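Local atomic coordinates of spike protein P1 (PDB entry 2VVE), a protein that binds the receptor on the host cell as the spike at the fivefold vertices of the marine bacteriophage PM2. Residues Val89-Tyr93 with Pro114-Ile118; Leu108-Val113 with Arg203-Val207. All coordinates share one frame; numbering follows the deposited sequence.

Contact 1: Val89-Tyr93 with Pro114-Ile118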
# COMPACT_ATOMS: atom_id res chain seq x y z
N VAL A 89 -26.96 11.39 7.30
CA VAL A 89 -27.39 12.33 6.26
C VAL A 89 -26.53 12.10 5.03
O VAL A 89 -25.31 12.25 5.08
CB VAL A 89 -27.29 13.80 6.73
CG1 VAL A 89 -27.71 14.76 5.61
CG2 VAL A 89 -28.14 14.02 7.97
N PHE A 90 -27.18 11.73 3.93
CA PHE A 90 -26.45 11.42 2.71
C PHE A 90 -26.11 12.69 1.94
O PHE A 90 -24.96 12.88 1.54
CB PHE A 90 -27.25 10.46 1.84
CG PHE A 90 -27.37 9.08 2.43
CD1 PHE A 90 -26.27 8.23 2.46
CD2 PHE A 90 -28.58 8.63 2.96
CE1 PHE A 90 -26.38 6.96 2.99
CE2 PHE A 90 -28.70 7.35 3.50
CZ PHE A 90 -27.59 6.51 3.52
N LYS A 91 -27.11 13.54 1.75
CA LYS A 91 -26.96 14.77 0.99
C LYS A 91 -27.98 15.78 1.48
O LYS A 91 -29.06 15.43 1.99
CB LYS A 91 -27.23 14.53 -0.51
CG LYS A 91 -26.14 13.80 -1.28
CD LYS A 91 -24.92 14.69 -1.54
CE LYS A 91 -23.86 13.88 -2.27
NZ LYS A 91 -22.50 14.52 -2.28
N GLU A 92 -27.62 17.05 1.33
CA GLU A 92 -28.60 18.14 1.40
C GLU A 92 -28.46 18.92 0.12
O GLU A 92 -27.35 19.29 -0.27
CB GLU A 92 -28.37 19.02 2.62
CG GLU A 92 -28.56 18.30 3.94
CD GLU A 92 -28.13 19.13 5.13
OE1 GLU A 92 -28.87 20.05 5.51
OE2 GLU A 92 -27.05 18.84 5.68
N TYR A 93 -29.59 19.15 -0.56
CA TYR A 93 -29.57 19.89 -1.81
C TYR A 93 -30.34 21.20 -1.69
O TYR A 93 -31.41 21.25 -1.06
CB TYR A 93 -30.19 19.06 -2.93
CG TYR A 93 -29.46 17.79 -3.27
CD1 TYR A 93 -28.28 17.81 -4.01
CD2 TYR A 93 -29.98 16.55 -2.88
CE1 TYR A 93 -27.62 16.63 -4.36
CE2 TYR A 93 -29.32 15.36 -3.22
CZ TYR A 93 -28.14 15.41 -3.95
OH TYR A 93 -27.49 14.25 -4.29
N PRO A 114 -27.48 14.86 -10.22
CA PRO A 114 -26.71 14.55 -9.01
C PRO A 114 -27.08 13.23 -8.35
O PRO A 114 -28.26 12.85 -8.29
CB PRO A 114 -27.01 15.74 -8.08
CG PRO A 114 -27.26 16.87 -9.04
CD PRO A 114 -28.07 16.20 -10.13
N PHE A 115 -26.07 12.54 -7.86
CA PHE A 115 -26.26 11.26 -7.20
C PHE A 115 -25.45 11.19 -5.91
O PHE A 115 -24.61 12.05 -5.61
CB PHE A 115 -25.85 10.11 -8.14
CG PHE A 115 -24.40 10.15 -8.56
CD1 PHE A 115 -23.39 9.70 -7.71
CD2 PHE A 115 -24.04 10.67 -9.81
CE1 PHE A 115 -22.05 9.75 -8.10
CE2 PHE A 115 -22.71 10.72 -10.21
CZ PHE A 115 -21.71 10.27 -9.35
N PHE A 116 -25.71 10.14 -5.13
CA PHE A 116 -24.84 9.80 -4.01
C PHE A 116 -24.78 8.28 -3.96
O PHE A 116 -25.64 7.61 -4.52
CB PHE A 116 -25.35 10.42 -2.70
CG PHE A 116 -26.67 9.86 -2.23
CD1 PHE A 116 -26.69 8.76 -1.36
CD2 PHE A 116 -27.87 10.40 -2.67
CE1 PHE A 116 -27.89 8.23 -0.92
CE2 PHE A 116 -29.09 9.87 -2.24
CZ PHE A 116 -29.09 8.78 -1.36
N ASP A 117 -23.76 7.76 -3.30
CA ASP A 117 -23.58 6.31 -3.19
C ASP A 117 -23.89 5.83 -1.77
O ASP A 117 -23.59 6.53 -0.79
CB ASP A 117 -22.14 5.91 -3.57
CG ASP A 117 -21.84 6.10 -5.06
OD1 ASP A 117 -22.77 6.07 -5.89
OD2 ASP A 117 -20.65 6.27 -5.41
N ILE A 118 -24.49 4.65 -1.67
CA ILE A 118 -24.64 3.96 -0.38
C ILE A 118 -23.75 2.72 -0.42
O ILE A 118 -23.93 1.85 -1.27
CB ILE A 118 -26.10 3.54 -0.08
CG1 ILE A 118 -27.05 4.73 -0.17
CG2 ILE A 118 -26.19 2.83 1.30
CD1 ILE A 118 -28.53 4.34 -0.08
O HOH W 1 -22.14 12.31 -4.76
O HOH W 2 -24.92 14.70 -5.38

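Contact 2: Leu108-Val113 with Arg203-Val207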
# COMPACT_ATOMS: atom_id res chain seq x y z
N LEU A 108 -28.17 9.18 -16.93
CA LEU A 108 -28.45 10.16 -15.88
C LEU A 108 -27.18 10.95 -15.53
O LEU A 108 -27.22 12.18 -15.38
CB LEU A 108 -29.09 9.50 -14.65
CG LEU A 108 -30.63 9.60 -14.66
CD1 LEU A 108 -31.30 8.92 -15.88
CD2 LEU A 108 -31.26 9.11 -13.34
N GLU A 109 -26.06 10.24 -15.43
CA GLU A 109 -24.78 10.87 -15.14
C GLU A 109 -24.38 11.79 -16.31
O GLU A 109 -23.87 12.89 -16.09
CB GLU A 109 -23.69 9.83 -14.85
CG GLU A 109 -23.93 9.02 -13.59
CD GLU A 109 -22.78 8.08 -13.25
OE1 GLU A 109 -21.68 8.24 -13.82
OE2 GLU A 109 -22.98 7.18 -12.42
N ALA A 110 -24.64 11.34 -17.54
CA ALA A 110 -24.29 12.12 -18.74
C ALA A 110 -25.03 13.47 -18.77
O ALA A 110 -24.55 14.45 -19.34
CB ALA A 110 -24.58 11.32 -20.01
N ASN A 111 -26.20 13.48 -18.15
CA ASN A 111 -27.07 14.65 -18.16
C ASN A 111 -27.05 15.38 -16.83
O ASN A 111 -27.95 16.19 -16.53
CB ASN A 111 -28.48 14.22 -18.56
CG ASN A 111 -28.62 14.04 -20.05
OD1 ASN A 111 -28.74 15.02 -20.80
ND2 ASN A 111 -28.60 12.79 -20.51
N ASN A 112 -26.00 15.11 -16.06
CA ASN A 112 -25.72 15.81 -14.81
C ASN A 112 -26.84 15.75 -13.78
O ASN A 112 -27.16 16.77 -13.15
CB ASN A 112 -25.31 17.26 -15.08
CG ASN A 112 -23.96 17.35 -15.78
OD1 ASN A 112 -23.19 16.39 -15.80
ND2 ASN A 112 -23.67 18.51 -16.36
N VAL A 113 -27.43 14.57 -13.60
CA VAL A 113 -28.35 14.33 -12.49
C VAL A 113 -27.50 13.98 -11.25
O VAL A 113 -26.84 12.93 -11.23
CB VAL A 113 -29.37 13.20 -12.81
CG1 VAL A 113 -30.31 12.94 -11.60
CG2 VAL A 113 -30.17 13.52 -14.09
N ARG A 203 -25.52 3.20 -6.31
CA ARG A 203 -25.63 4.62 -6.65
C ARG A 203 -27.10 5.02 -6.69
O ARG A 203 -27.95 4.29 -7.24
CB ARG A 203 -24.96 4.91 -7.99
CG ARG A 203 -24.91 6.38 -8.39
CD ARG A 203 -23.71 6.64 -9.30
NE ARG A 203 -22.45 6.51 -8.54
CZ ARG A 203 -21.23 6.58 -9.07
NH1 ARG A 203 -21.09 6.77 -10.38
NH2 ARG A 203 -20.16 6.47 -8.30
N VAL A 204 -27.39 6.18 -6.10
CA VAL A 204 -28.76 6.68 -5.92
C VAL A 204 -28.95 8.06 -6.57
O VAL A 204 -28.21 8.99 -6.26
CB VAL A 204 -29.14 6.79 -4.41
CG1 VAL A 204 -30.60 7.22 -4.25
CG2 VAL A 204 -28.86 5.48 -3.67
N PHE A 205 -29.94 8.16 -7.46
CA PHE A 205 -30.30 9.43 -8.12
C PHE A 205 -31.67 9.92 -7.59
O PHE A 205 -32.72 9.34 -7.93
CB PHE A 205 -30.39 9.27 -9.64
CG PHE A 205 -29.13 8.80 -10.31
CD1 PHE A 205 -28.29 9.71 -10.94
CD2 PHE A 205 -28.80 7.44 -10.35
CE1 PHE A 205 -27.12 9.29 -11.58
CE2 PHE A 205 -27.63 7.01 -11.00
CZ PHE A 205 -26.79 7.94 -11.60
N PRO A 206 -31.67 10.97 -6.75
CA PRO A 206 -32.94 11.59 -6.38
C PRO A 206 -33.51 12.40 -7.55
O PRO A 206 -32.86 13.33 -8.05
CB PRO A 206 -32.56 12.50 -5.19
CG PRO A 206 -31.18 12.05 -4.77
CD PRO A 206 -30.54 11.59 -6.05
N VAL A 207 -34.71 12.03 -8.00
CA VAL A 207 -35.30 12.63 -9.20
C VAL A 207 -36.78 12.96 -9.06
O VAL A 207 -37.47 12.43 -8.18
CB VAL A 207 -35.15 11.69 -10.44
CG1 VAL A 207 -33.69 11.34 -10.69
CG2 VAL A 207 -36.01 10.43 -10.28

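Contact 1: Val89-Tyr93 with Pro114-Ile118
Phe90 lays its CB over one face of the Phe116 ring. Phe90 CB stands 3.9 Å from the centroid of the Phe116 ring, offset toward the rim, which makes a CH-pi contact. Beyond it the two rings run nearly parallel, their planes 22° apart, but slid so far past each other that they barely overlap; Phe90 CG touches Phe116 CE1 at 3.5 Å. Phe116 reaches this place with chi1 at 66°, its CG lodged between backbone N and carbonyl carbon. Farther out on the Phe90 ring, CE1 meets Ile118 CG1 at 3.9 Å, the two side chains crossing at about a right angle.

Lys91 comes alongside Phe116, running the other way. Lys91 CG lies 3.8 Å from Phe116 CB, and the bend at chi2 (-74°) folds the chain back so that CE comes equally near. Further out, Tyr93 sets its CE1 obliquely against Pro114 CB and brings its hydroxyl to the edge of the Phe116 ring. The polar ends join through water: one molecule lies in the plane of the Tyr93 ring, 2.8 Å from Tyr93 OH, and donates to Phe115 O, while a second also donates to Phe115 O and is held weakly by Lys91 NZ.

A classic beta bulge sets Phe90 and Lys91 together opposite Val234 at the edge of one sheet, while Phe116 and Ile118 pair with strand 200-208 of another. Aromatic and aliphatic side chains meeting between two antiparallel sheets, with 1-4-2-3 strand order in the first, are consistent with a jelly-roll-like beta sandwich.

Contact 2: Leu108-Val113 with Arg203-Val207
A Schellman motif ends helix 105-110, and the helix end with the residues after it packs on strand 200-208 through the ring of Phe205. Asn112, with positive phi, is the C-prime residue of the motif; Val113 N bonds back to Leu108 O, and Asn112 N to Glu109 O. Leu108 covers one face of the Phe205 ring with its CB, 4.0 Å from the centroid, in a CH-pi contact, and its CD2 lies 3.7 Å from Phe205 CG. Two groups meet the ring at its edge: Glu109 CG, 3.6 Å from Phe205 CZ, and the carbonyl Val113 O, 3.5 Å from Phe205 CD1. Val113 turns CG1 anti to its backbone N (chi1 178°), and this methyl touches Val207 CG1 at 3.8 Å.

Past the ring, Glu109 extends beyond CG to a salt bridge. Arg203 NH1 donates to Glu109 OE2 over 2.8 Å at 162°; the oxygen lies in the guanidinium plane, but the donor stands above the carboxylate plane. Arg105 NH1 also pairs with Glu109 OE2, and Arg203 NE with Asp117 OD1. Bases and acids thus alternate through a network running Arg105, Glu109, Arg203, Asp117, an arrangement that probably stabilises the charged form of each.

In the fold
Contact 1 and contact 2 share the sheet that holds strands 116-120 and 200-208, with helix 105-110 lying in the chain between strand 88-91 and strand 116-120. The segments join directly through the probable hydrogen bond from Val204 N to Phe116 O, beside the charge pair that ties Asp117 to Arg203. The centre of contact 1 lies about 8 Å from the centre of the chain, yet this contact is only partly buried and grades from packed rings to water-mediated polar ends. The centre of contact 2, about 17 Å from the centre of the chain, belongs to the more buried of the two, and a direct salt bridge takes the place of water. One spans two sheets; the other fastens a helix end to a strand.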